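Long-range contacts in citryl-CoA lyase (Hydrogenobacter thermophilus, PDB 6HXP), which probably cleaves citryl-CoA to acetyl-CoA and oxaloacetate, and binds coenzyme A in a mostly helical fold of the citrate synthase family: residues Leu103-Arg108 against Phe201-Lys207; Phe109-Val114 against Glu164-Ala169; Val120-Lys125 against Glu175-Gln179; Pro135-His139 against Leu184-Val188. All blocks are in the same frame, centred on the assembly; numbering follows the deposited sequence. Where two conformers were deposited one is given.

Contacts 1 and 2 take successive turns of helix 101-116, and contacts 2 and 3 take successive parts of helix 164-180, so the three run along one connected set of helices; contact 4 joins two loops beside the bound coenzyme A. Contact 4 is the most fully buried and works mainly through backbone hydrogen bonds. Contacts 1 to 3 are partly buried. Contact 2 is aliphatic and aromatic packing, while contact 3, farthest of the four from the chain centre, relies on a glutamine amide that bonds a backbone carbonyl across the contact and a glutamate on its own helix. Contact 1 mixes apolar packing, a water bridge and an arginine chain laid over a tryptophan face, and reaches the second subunit.

Contact 1: Leu103-Arg108 against Phe201-Lys207; sequences LEDAMR and FDWRLGK
L103 lays CB and CD1 against G206 O, while I192 on helix 188-198 also packs on it. One residue on, the backbones come closest: E104 CA and G206 CA are 4.4 Å apart, and a side chain at G206 would run into E104 N. E104 CA also directs its hydrogen at W203 O, 3.5 Å from CA. With its chain extended beyond CG, E104 reaches a water that donates to OE2 at 2.6 Å and to R204 O, and accepts from K207 N. K207 NZ stays 4.5 Å from E104 OE2, beyond a salt bridge; it bonds instead to F95 O and to S83 and N85 of the second subunit. This is where helix 101-116 meets the short 3-10 turn 203-205 leading into helix 206-228, two helices of the citrate synthase fold. M107 sets CB on W203 CB at 3.5 Å and SD on G206 CA. A bend at its last torsion (chi3 74°) carries CE to the carbonyls, 3.3 Å from F201 O and close to D202 O, with A193 and A196 of helix 188-198 also against the side chain. R108 runs extended from CG to NE, alongside the indole and pointing the same way. CD stands over the six-membered ring of W203, 3.9 Å from its centroid, a CH-pi contact, and the guanidinium lies only 8° from the ring plane. CG of R204 covers the opposite face, so the indole is sandwiched between two arginine chains. R108 NE forms a salt bridge with E112.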
# COMPACT_ATOMS: atom_id res chain seq x y z
N LEU A 103 17.70 8.16 -7.87
CA LEU A 103 17.50 8.37 -9.32
C LEU A 103 16.96 9.76 -9.60
O LEU A 103 17.41 10.41 -10.53
CB LEU A 103 16.54 7.34 -9.88
CG LEU A 103 17.10 5.93 -9.85
CD1 LEU A 103 15.99 4.97 -9.82
CD2 LEU A 103 17.96 5.69 -11.05
N GLU A 104 15.98 10.21 -8.81
CA GLU A 104 15.46 11.57 -8.95
C GLU A 104 16.55 12.59 -8.68
O GLU A 104 16.75 13.54 -9.45
CB GLU A 104 14.30 11.83 -7.98
CG GLU A 104 13.05 11.00 -8.16
CD GLU A 104 12.01 11.11 -7.04
OE1 GLU A 104 12.29 11.72 -5.98
OE2 GLU A 104 10.90 10.54 -7.20
N ASP A 105 17.29 12.40 -7.56
CA ASP A 105 18.31 13.34 -7.16
C ASP A 105 19.43 13.43 -8.19
O ASP A 105 19.91 14.52 -8.46
CB ASP A 105 18.87 12.98 -5.79
CG ASP A 105 17.82 12.91 -4.69
OD1 ASP A 105 16.78 13.60 -4.81
OD2 ASP A 105 18.04 12.17 -3.72
N ALA A 106 19.90 12.28 -8.67
CA ALA A 106 20.99 12.25 -9.65
C ALA A 106 20.54 12.85 -10.98
O ALA A 106 21.31 13.58 -11.58
CB ALA A 106 21.47 10.83 -9.85
N MET A 107 19.28 12.62 -11.40
CA MET A 107 18.82 13.25 -12.64
C MET A 107 18.80 14.76 -12.48
O MET A 107 19.17 15.47 -13.40
CB MET A 107 17.41 12.77 -13.02
CG MET A 107 17.39 11.36 -13.60
SD MET A 107 15.74 10.85 -14.11
CE MET A 107 15.51 11.82 -15.63
N ARG A 108 18.36 15.28 -11.33
CA ARG A 108 18.33 16.74 -11.13
C ARG A 108 19.74 17.30 -11.15
O ARG A 108 20.01 18.31 -11.79
CB ARG A 108 17.64 17.03 -9.80
CG ARG A 108 17.34 18.49 -9.60
CD ARG A 108 16.61 18.72 -8.29
NE ARG A 108 16.10 20.09 -8.26
CZ ARG A 108 15.36 20.59 -7.28
NH1 ARG A 108 15.09 19.87 -6.21
NH2 ARG A 108 14.91 21.84 -7.35
N PHE A 201 14.07 13.15 -20.25
CA PHE A 201 13.07 12.97 -19.24
C PHE A 201 13.28 13.90 -18.06
O PHE A 201 14.41 14.20 -17.69
CB PHE A 201 13.04 11.53 -18.73
CG PHE A 201 12.39 10.59 -19.73
CD1 PHE A 201 11.01 10.61 -19.94
CD2 PHE A 201 13.14 9.61 -20.38
CE1 PHE A 201 10.40 9.70 -20.79
CE2 PHE A 201 12.52 8.69 -21.22
CZ PHE A 201 11.16 8.75 -21.43
N ASP A 202 12.17 14.31 -17.45
CA ASP A 202 12.17 15.14 -16.26
C ASP A 202 12.72 14.35 -15.08
O ASP A 202 12.42 13.15 -14.90
CB ASP A 202 10.72 15.54 -15.96
CG ASP A 202 10.46 16.40 -14.74
OD1 ASP A 202 11.45 16.87 -14.11
OD2 ASP A 202 9.29 16.65 -14.43
N TRP A 203 13.55 15.00 -14.25
CA TRP A 203 14.11 14.34 -13.05
C TRP A 203 13.03 13.81 -12.09
O TRP A 203 13.23 12.81 -11.40
CB TRP A 203 15.07 15.29 -12.30
CG TRP A 203 14.41 16.50 -11.69
CD1 TRP A 203 14.38 17.76 -12.22
CD2 TRP A 203 13.87 16.61 -10.37
NE1 TRP A 203 13.74 18.62 -11.35
CE2 TRP A 203 13.42 17.94 -10.21
CE3 TRP A 203 13.67 15.71 -9.33
CZ2 TRP A 203 12.83 18.39 -9.02
CZ3 TRP A 203 13.13 16.16 -8.14
CH2 TRP A 203 12.64 17.47 -8.03
N ARG A 204 11.83 14.42 -12.14
CA ARG A 204 10.73 13.98 -11.29
C ARG A 204 10.16 12.63 -11.69
O ARG A 204 9.39 12.02 -10.95
CB ARG A 204 9.63 15.02 -11.21
CG ARG A 204 10.14 16.31 -10.58
CD ARG A 204 9.13 17.44 -10.66
NE ARG A 204 9.02 17.89 -12.02
CZ ARG A 204 8.13 18.78 -12.46
NH1 ARG A 204 7.32 19.40 -11.61
NH2 ARG A 204 8.09 19.10 -13.75
N LEU A 205 10.59 12.10 -12.83
CA LEU A 205 10.18 10.77 -13.28
C LEU A 205 11.22 9.67 -12.91
O LEU A 205 11.00 8.48 -13.13
CB LEU A 205 10.01 10.82 -14.80
CG LEU A 205 9.37 9.67 -15.46
CD1 LEU A 205 7.92 9.33 -14.88
CD2 LEU A 205 9.18 10.00 -16.96
N GLY A 206 12.34 10.05 -12.29
CA GLY A 206 13.43 9.11 -12.05
C GLY A 206 13.07 7.80 -11.40
O GLY A 206 13.51 6.74 -11.85
N LYS A 207 12.26 7.85 -10.35
CA LYS A 207 11.89 6.62 -9.67
C LYS A 207 11.00 5.77 -10.57
O LYS A 207 10.95 4.55 -10.43
CB LYS A 207 11.15 7.00 -8.36
CG LYS A 207 11.36 6.16 -7.21
CD LYS A 207 10.57 6.78 -6.02
CE LYS A 207 11.37 7.56 -5.05
NZ LYS A 207 10.64 7.56 -3.78
O HOH W 1 10.24 9.76 -9.57

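Contact 2: Phe109-Val114 against Glu164-Ala169; sequences FIQEGV and EHCKFA
F168 is the knob of this contact: its side chain drops among F109, I110, G113 and V114 of the other helix. CG lies anti to the backbone N (chi1 -179°), which sends the ring straight across, with CZ 3.5 Å from G113 CA. The ring face turns toward the backbone, V114 N lying over its centre and G113 C nearer the rim; a side chain at G113 would collide with CZ. F109 adds an oblique aromatic pair, its CE2 3.9 Å from F168 CE2 and the ring planes 53° apart. F109 meets Y127 edge-to-face on helix 120-129, and F168 also leans on V120 and I123 of that helix.

Helices 101-116 and 164-180 cross here nearly at right angles in the mostly helical citrate synthase fold: the short axes of the two segments lie 9.5 Å apart at closest, at 101°. Aliphatic packing fills the rest. V114 CG2 sits 3.5 Å from F168 CB as the two side chains run by one another in opposite senses, and CG1 rests on the carboxylate of E164. I110 CD1 meets A169 CB at 3.9 Å, and CG2 approaches the edge of the H165 ring close to its plane.

Polar links lie at H165. NE2 and the Q111 carbonyl oxygen share a water, which is 2.9 Å from NE2, while ND1 bonds to E198 on helix 188-198. Q111 NE2 goes to F201 O and S197.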
# COMPACT_ATOMS: atom_id res chain seq x y z
N PHE A 109 20.66 16.63 -10.45
CA PHE A 109 22.05 17.06 -10.38
C PHE A 109 22.71 17.08 -11.78
O PHE A 109 23.36 18.06 -12.14
CB PHE A 109 22.84 16.11 -9.46
CG PHE A 109 24.33 16.29 -9.53
CD1 PHE A 109 24.93 17.43 -9.03
CD2 PHE A 109 25.14 15.34 -10.13
CE1 PHE A 109 26.31 17.62 -9.12
CE2 PHE A 109 26.52 15.52 -10.22
CZ PHE A 109 27.09 16.66 -9.73
N ILE A 110 22.56 15.99 -12.54
CA ILE A 110 23.13 15.88 -13.87
C ILE A 110 22.52 16.92 -14.81
O ILE A 110 23.25 17.61 -15.54
CB ILE A 110 23.00 14.45 -14.42
CG1 ILE A 110 23.88 13.50 -13.60
CG2 ILE A 110 23.38 14.40 -15.90
CD1 ILE A 110 23.55 12.07 -13.81
N GLN A 111 21.19 17.08 -14.77
CA GLN A 111 20.55 18.05 -15.66
C GLN A 111 20.91 19.47 -15.30
O GLN A 111 21.22 20.26 -16.18
CB GLN A 111 19.05 17.85 -15.69
CG GLN A 111 18.68 16.54 -16.37
CD GLN A 111 17.19 16.34 -16.34
OE1 GLN A 111 16.44 17.31 -16.44
NE2 GLN A 111 16.74 15.08 -16.32
N GLU A 112 20.89 19.80 -14.00
CA GLU A 112 21.25 21.15 -13.59
C GLU A 112 22.73 21.43 -13.83
O GLU A 112 23.08 22.55 -14.20
CB GLU A 112 20.81 21.42 -12.14
CG GLU A 112 19.29 21.51 -12.04
CD GLU A 112 18.71 21.76 -10.66
OE1 GLU A 112 19.49 21.83 -9.68
OE2 GLU A 112 17.47 21.87 -10.55
N GLY A 113 23.57 20.41 -13.67
CA GLY A 113 25.00 20.51 -13.92
C GLY A 113 25.29 20.84 -15.36
O GLY A 113 26.02 21.79 -15.63
N VAL A 114 24.66 20.12 -16.29
CA VAL A 114 24.83 20.36 -17.72
C VAL A 114 24.30 21.74 -18.13
O VAL A 114 24.96 22.44 -18.89
CB VAL A 114 24.18 19.22 -18.55
CG1 VAL A 114 24.02 19.60 -20.03
CG2 VAL A 114 24.99 17.95 -18.42
N GLU A 164 26.01 14.59 -23.86
CA GLU A 164 26.43 15.59 -22.87
C GLU A 164 26.13 15.19 -21.43
O GLU A 164 26.94 15.45 -20.55
CB GLU A 164 25.83 16.98 -23.18
CG GLU A 164 24.31 17.06 -23.17
CD GLU A 164 23.73 18.39 -23.62
OE1 GLU A 164 24.51 19.36 -23.74
OE2 GLU A 164 22.50 18.47 -23.84
N HIS A 165 24.97 14.55 -21.20
CA HIS A 165 24.61 14.11 -19.85
C HIS A 165 25.45 12.93 -19.37
O HIS A 165 25.90 12.92 -18.22
CB HIS A 165 23.10 13.83 -19.73
CG HIS A 165 22.26 15.06 -19.93
ND1 HIS A 165 21.75 15.40 -21.18
CD2 HIS A 165 21.88 16.00 -19.03
CE1 HIS A 165 21.09 16.55 -21.00
NE2 HIS A 165 21.14 16.94 -19.73
N CYS A 166 25.67 11.95 -20.24
CA CYS A 166 26.54 10.81 -19.91
C CYS A 166 27.96 11.32 -19.62
O CYS A 166 28.60 10.90 -18.65
CB CYS A 166 26.56 9.80 -21.03
SG CYS A 166 25.00 8.92 -21.24
N LYS A 167 28.46 12.23 -20.48
CA LYS A 167 29.82 12.80 -20.33
C LYS A 167 29.96 13.53 -19.02
O LYS A 167 30.95 13.32 -18.30
CB LYS A 167 30.14 13.76 -21.49
CG LYS A 167 31.53 14.37 -21.41
CD LYS A 167 31.83 15.21 -22.63
CE LYS A 167 32.97 16.20 -22.47
NZ LYS A 167 34.09 15.65 -21.67
N PHE A 168 28.99 14.39 -18.69
CA PHE A 168 28.97 15.13 -17.43
C PHE A 168 29.02 14.17 -16.25
O PHE A 168 29.85 14.32 -15.37
CB PHE A 168 27.72 16.03 -17.32
CG PHE A 168 27.69 16.82 -16.02
CD1 PHE A 168 28.39 18.01 -15.91
CD2 PHE A 168 26.96 16.37 -14.93
CE1 PHE A 168 28.39 18.72 -14.71
CE2 PHE A 168 26.97 17.07 -13.73
CZ PHE A 168 27.66 18.25 -13.63
N ALA A 169 28.15 13.15 -16.25
CA ALA A 169 28.12 12.20 -15.14
C ALA A 169 29.46 11.50 -14.94
O ALA A 169 29.93 11.34 -13.81
CB ALA A 169 27.01 11.18 -15.35
O HOH W 2 20.30 19.58 -18.87

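Contact 3: Val120-Lys125 against Glu175-Gln179; sequences VEDIVK and EIGRQ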
# COMPACT_ATOMS: atom_id res chain seq x y z
N VAL A 120 33.02 21.38 -14.25
CA VAL A 120 32.85 20.21 -13.39
C VAL A 120 33.68 20.40 -12.11
O VAL A 120 33.18 20.14 -11.02
CB VAL A 120 33.21 18.92 -14.16
CG1 VAL A 120 33.31 17.72 -13.22
CG2 VAL A 120 32.18 18.65 -15.26
N GLU A 121 34.91 20.99 -12.22
CA GLU A 121 35.74 21.28 -11.05
C GLU A 121 35.00 22.11 -10.00
O GLU A 121 35.06 21.80 -8.81
CB GLU A 121 37.02 22.02 -11.47
CG GLU A 121 37.99 22.25 -10.32
CD GLU A 121 39.17 23.13 -10.66
OE1 GLU A 121 39.35 24.16 -9.97
OE2 GLU A 121 39.90 22.80 -11.61
N ASP A 122 34.36 23.20 -10.45
CA ASP A 122 33.65 24.14 -9.58
C ASP A 122 32.45 23.51 -8.93
O ASP A 122 32.25 23.69 -7.72
CB ASP A 122 33.25 25.41 -10.35
CG ASP A 122 34.41 26.38 -10.62
OD1 ASP A 122 35.52 26.15 -10.07
OD2 ASP A 122 34.19 27.36 -11.36
N ILE A 123 31.65 22.77 -9.73
CA ILE A 123 30.47 22.08 -9.23
C ILE A 123 30.88 21.09 -8.14
O ILE A 123 30.27 21.09 -7.08
CB ILE A 123 29.70 21.39 -10.39
CG1 ILE A 123 28.98 22.43 -11.29
CG2 ILE A 123 28.67 20.39 -9.84
CD1 ILE A 123 28.56 21.91 -12.70
N VAL A 124 31.89 20.23 -8.40
CA VAL A 124 32.34 19.23 -7.42
C VAL A 124 32.94 19.92 -6.17
O VAL A 124 32.63 19.51 -5.05
CB VAL A 124 33.32 18.21 -8.06
CG1 VAL A 124 33.95 17.30 -6.99
CG2 VAL A 124 32.59 17.36 -9.10
N LYS A 125 33.75 20.96 -6.36
CA LYS A 125 34.33 21.69 -5.22
C LYS A 125 33.23 22.22 -4.30
O LYS A 125 33.27 21.97 -3.10
CB LYS A 125 35.24 22.82 -5.72
CG LYS A 125 35.98 23.55 -4.61
CD LYS A 125 37.26 24.22 -5.13
CE LYS A 125 37.02 25.33 -6.13
NZ LYS A 125 38.28 25.75 -6.80
N GLU A 175 36.46 13.79 -11.55
CA GLU A 175 36.80 14.98 -10.76
C GLU A 175 36.70 14.74 -9.25
O GLU A 175 37.51 15.29 -8.49
CB GLU A 175 35.92 16.16 -11.17
CG GLU A 175 36.27 17.48 -10.51
CD GLU A 175 37.68 17.98 -10.78
OE1 GLU A 175 38.27 17.64 -11.84
OE2 GLU A 175 38.19 18.73 -9.93
N ILE A 176 35.71 13.95 -8.79
CA ILE A 176 35.62 13.63 -7.36
C ILE A 176 36.91 12.90 -6.95
O ILE A 176 37.51 13.25 -5.93
CB ILE A 176 34.35 12.80 -7.01
CG1 ILE A 176 33.06 13.60 -7.24
CG2 ILE A 176 34.41 12.35 -5.55
CD1 ILE A 176 31.81 12.69 -7.31
N GLY A 177 37.34 11.95 -7.78
CA GLY A 177 38.58 11.20 -7.55
C GLY A 177 39.79 12.08 -7.47
O GLY A 177 40.65 11.87 -6.60
N ARG A 178 39.86 13.07 -8.36
CA ARG A 178 40.95 14.04 -8.43
C ARG A 178 40.98 14.91 -7.17
O ARG A 178 42.06 15.12 -6.60
CB ARG A 178 40.74 14.91 -9.69
CG ARG A 178 41.96 15.65 -10.15
CD ARG A 178 41.69 16.30 -11.50
NE ARG A 178 41.77 15.34 -12.61
CZ ARG A 178 40.79 15.09 -13.48
NH1 ARG A 178 40.98 14.24 -14.48
NH2 ARG A 178 39.61 15.69 -13.36
N GLN A 179 39.82 15.41 -6.73
CA GLN A 179 39.71 16.27 -5.54
C GLN A 179 39.86 15.51 -4.22
O GLN A 179 40.49 16.03 -3.31
CB GLN A 179 38.43 17.10 -5.57
CG GLN A 179 38.50 18.18 -6.65
CD GLN A 179 37.36 19.17 -6.60
OE1 GLN A 179 36.84 19.51 -5.54
NE2 GLN A 179 36.96 19.66 -7.75
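At the crossing of helix 120-129 with helix 164-180, where the axes of 120-125 and 175-179 pass 9.9 Å apart at 65°, Q179 ties E121 to E175. Its NE2 donates to E121 O at 3.1 Å, in the carbonyl plane and on a lone pair of an oxygen that already takes K125 N one helical turn on. The same NE2 gives an almost straight bond to E175 OE2, at 2.7 Å and 174°, on the anti lone pair. Both acceptors lie within a few degrees of the amide plane, so the two bonds fix the amide's rotation; OE1 of Q179 lies 3.3 Å from K125 CA. E175 bends at chi2 (60°), turning its carboxylate over E121, where OE2 comes 3.5 Å from E121 CG; OE1 pairs with R178 in a salt bridge. With an alanine in place of E175, the Q179 amide is likely to lose its straight acceptor, R178 this mate, and a gap to open beside V124 and E121. V124 CG1 touches I176 CG1 at 3.8 Å, and V120 CG1 packs on E175 CB. I176 also packs on I134, Y137 and L184, so that this oblique helix-helix crossing of the citrate synthase fold backs the coenzyme A pocket.

Contact 4: Pro135-His139 against Leu184-Val188; sequences PGYGH and LVLNV. With COA (coenzyme A), chain B.
V185 O takes the N-H of G138 at 2.8 Å, in the carbonyl plane, and has Y137 CA only 3.2 Å away in a CA-H...O contact. Together with N187 N donating to G136 O, this makes a single beta bridge between Y137 and L186, joining two loops that wall the coenzyme A pocket. N187 is the N-cap of helix 188-198: its OD1 accepts from G190 N. CG sits between backbone N and carbonyl carbon (chi1 67°), which brings ND2 across to G138 O at 3.0 Å, 168° at the hydrogen and in the amide plane. A leucine in place of N187 would probably leave G138 O without that donor and the helix end without its cap, with residues 136-138 freer to move. L186 CD1 meets Y137 CE2 at 3.7 Å, while Y137 OH bonds to A169 O. The bridged backbone then reads the coenzyme: G136 N donates to O5P at 3.1 Å, and Y137 O accepts from adenine N6A at 3.0 Å. G138 lies so near the pantetheine that a CB would clash with OAP. K180, R140 and I134 O also bond the coenzyme. L184 places CD2 3.4 Å from G138 CA and CD1 3.6 Å from adenine C4A.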
# COMPACT_ATOMS: atom_id res chain seq x y z
N PRO A 135 24.63 13.01 -5.53
CA PRO A 135 23.79 11.85 -5.85
C PRO A 135 24.23 11.07 -7.06
O PRO A 135 24.61 11.66 -8.08
CB PRO A 135 22.40 12.48 -6.09
CG PRO A 135 22.70 13.86 -6.50
CD PRO A 135 23.91 14.28 -5.72
N GLY A 136 24.15 9.75 -6.95
CA GLY A 136 24.54 8.84 -8.03
C GLY A 136 25.99 8.41 -8.01
O GLY A 136 26.42 7.74 -8.95
N TYR A 137 26.75 8.74 -6.92
CA TYR A 137 28.16 8.41 -6.81
C TYR A 137 28.43 7.63 -5.54
O TYR A 137 27.80 7.87 -4.50
CB TYR A 137 29.02 9.67 -6.84
CG TYR A 137 28.87 10.39 -8.16
CD1 TYR A 137 27.84 11.30 -8.36
CD2 TYR A 137 29.67 10.06 -9.25
CE1 TYR A 137 27.59 11.84 -9.62
CE2 TYR A 137 29.48 10.66 -10.49
CZ TYR A 137 28.43 11.54 -10.67
OH TYR A 137 28.16 12.09 -11.90
N GLY A 138 29.40 6.74 -5.64
CA GLY A 138 29.86 5.89 -4.55
C GLY A 138 29.21 4.53 -4.48
O GLY A 138 28.05 4.35 -4.86
N HIS A 139 29.94 3.55 -3.92
CA HIS A 139 29.45 2.19 -3.75
C HIS A 139 30.21 1.54 -2.60
O HIS A 139 31.39 1.83 -2.43
CB HIS A 139 29.67 1.38 -5.03
CG HIS A 139 28.91 0.08 -5.07
ND1 HIS A 139 29.39 -1.07 -4.45
CD2 HIS A 139 27.73 -0.20 -5.66
CE1 HIS A 139 28.50 -2.01 -4.70
NE2 HIS A 139 27.48 -1.54 -5.45
N LEU A 184 35.52 7.61 -6.37
CA LEU A 184 34.12 7.37 -6.01
C LEU A 184 33.41 7.09 -7.35
O LEU A 184 33.29 7.99 -8.18
CB LEU A 184 33.45 8.59 -5.35
CG LEU A 184 33.45 8.63 -3.83
CD1 LEU A 184 33.10 10.00 -3.36
CD2 LEU A 184 32.47 7.64 -3.26
N VAL A 185 32.90 5.89 -7.53
CA VAL A 185 32.34 5.48 -8.82
C VAL A 185 31.04 6.16 -9.15
O VAL A 185 30.23 6.43 -8.25
CB VAL A 185 32.19 3.93 -8.89
CG1 VAL A 185 33.51 3.22 -8.56
CG2 VAL A 185 31.06 3.43 -8.02
N LEU A 186 30.77 6.28 -10.44
CA LEU A 186 29.43 6.63 -10.94
C LEU A 186 28.65 5.31 -10.77
O LEU A 186 28.96 4.34 -11.45
CB LEU A 186 29.48 7.05 -12.41
CG LEU A 186 28.12 7.27 -13.07
CD1 LEU A 186 27.37 8.40 -12.44
CD2 LEU A 186 28.27 7.54 -14.56
N ASN A 187 27.73 5.25 -9.85
CA ASN A 187 27.00 4.01 -9.58
C ASN A 187 25.84 3.85 -10.53
O ASN A 187 25.51 4.77 -11.31
CB ASN A 187 26.58 3.89 -8.10
CG ASN A 187 25.56 4.90 -7.65
OD1 ASN A 187 24.56 5.14 -8.33
ND2 ASN A 187 25.73 5.42 -6.42
N VAL A 188 25.19 2.68 -10.51
CA VAL A 188 24.13 2.40 -11.46
C VAL A 188 22.96 3.39 -11.38
O VAL A 188 22.33 3.70 -12.39
CB VAL A 188 23.68 0.92 -11.36
CG1 VAL A 188 22.88 0.65 -10.06
CG2 VAL A 188 22.92 0.50 -12.59
N1A COA B . 29.52 12.40 -2.61
C2A COA B . 30.47 12.97 -1.85
N3A COA B . 31.22 12.40 -0.90
C4A COA B . 30.93 11.10 -0.76
C5A COA B . 29.98 10.38 -1.47
C6A COA B . 29.25 11.09 -2.45
N6A COA B . 28.33 10.52 -3.23
N7A COA B . 29.97 9.06 -1.07
C8A COA B . 30.90 9.00 -0.15
N9A COA B . 31.53 10.19 0.08
C1B COA B . 32.68 10.45 0.95
C2B COA B . 32.81 9.51 2.17
O2B COA B . 32.29 10.13 3.34
C3B COA B . 34.33 9.34 2.23
O3B COA B . 34.93 10.53 2.80
P3B COA B . 36.34 10.60 3.62
O7A COA B . 36.94 9.24 3.79
O8A COA B . 37.24 11.55 2.82
O9A COA B . 36.00 11.28 4.95
C4B COA B . 34.72 9.32 0.76
O4B COA B . 33.86 10.32 0.18
C5B COA B . 34.51 8.02 0.03
O5B COA B . 34.97 6.91 0.83
P1A COA B . 34.37 5.41 0.61
O1A COA B . 34.86 4.50 1.66
O2A COA B . 34.76 5.00 -0.81
O3A COA B . 32.78 5.52 0.65
P2A COA B . 31.69 4.98 1.67
O4A COA B . 31.91 3.54 1.96
O5A COA B . 31.77 5.88 2.91
O6A COA B . 30.22 5.28 1.02
CBP COA B . 27.99 4.66 0.27
CCP COA B . 29.43 4.20 0.49
CDP COA B . 27.35 3.75 -0.79
CEP COA B . 27.23 4.50 1.59
CAP COA B . 27.88 6.14 -0.18
OAP COA B . 28.89 6.53 -1.11
C9P COA B . 26.51 6.53 -0.72
O9P COA B . 25.59 6.80 0.05
N8P COA B . 26.38 6.59 -2.05
C7P COA B . 25.18 7.10 -2.70
C6P COA B . 25.08 8.61 -2.61
C5P COA B . 23.70 9.12 -2.97
O5P COA B . 23.21 8.90 -4.07
N4P COA B . 23.09 9.84 -2.03
C3P COA B . 22.07 10.85 -2.31
C2P COA B . 20.73 10.27 -2.71
S1P COA B . 20.21 9.14 -1.38
O HOH W 3 32.98 4.01 -5.10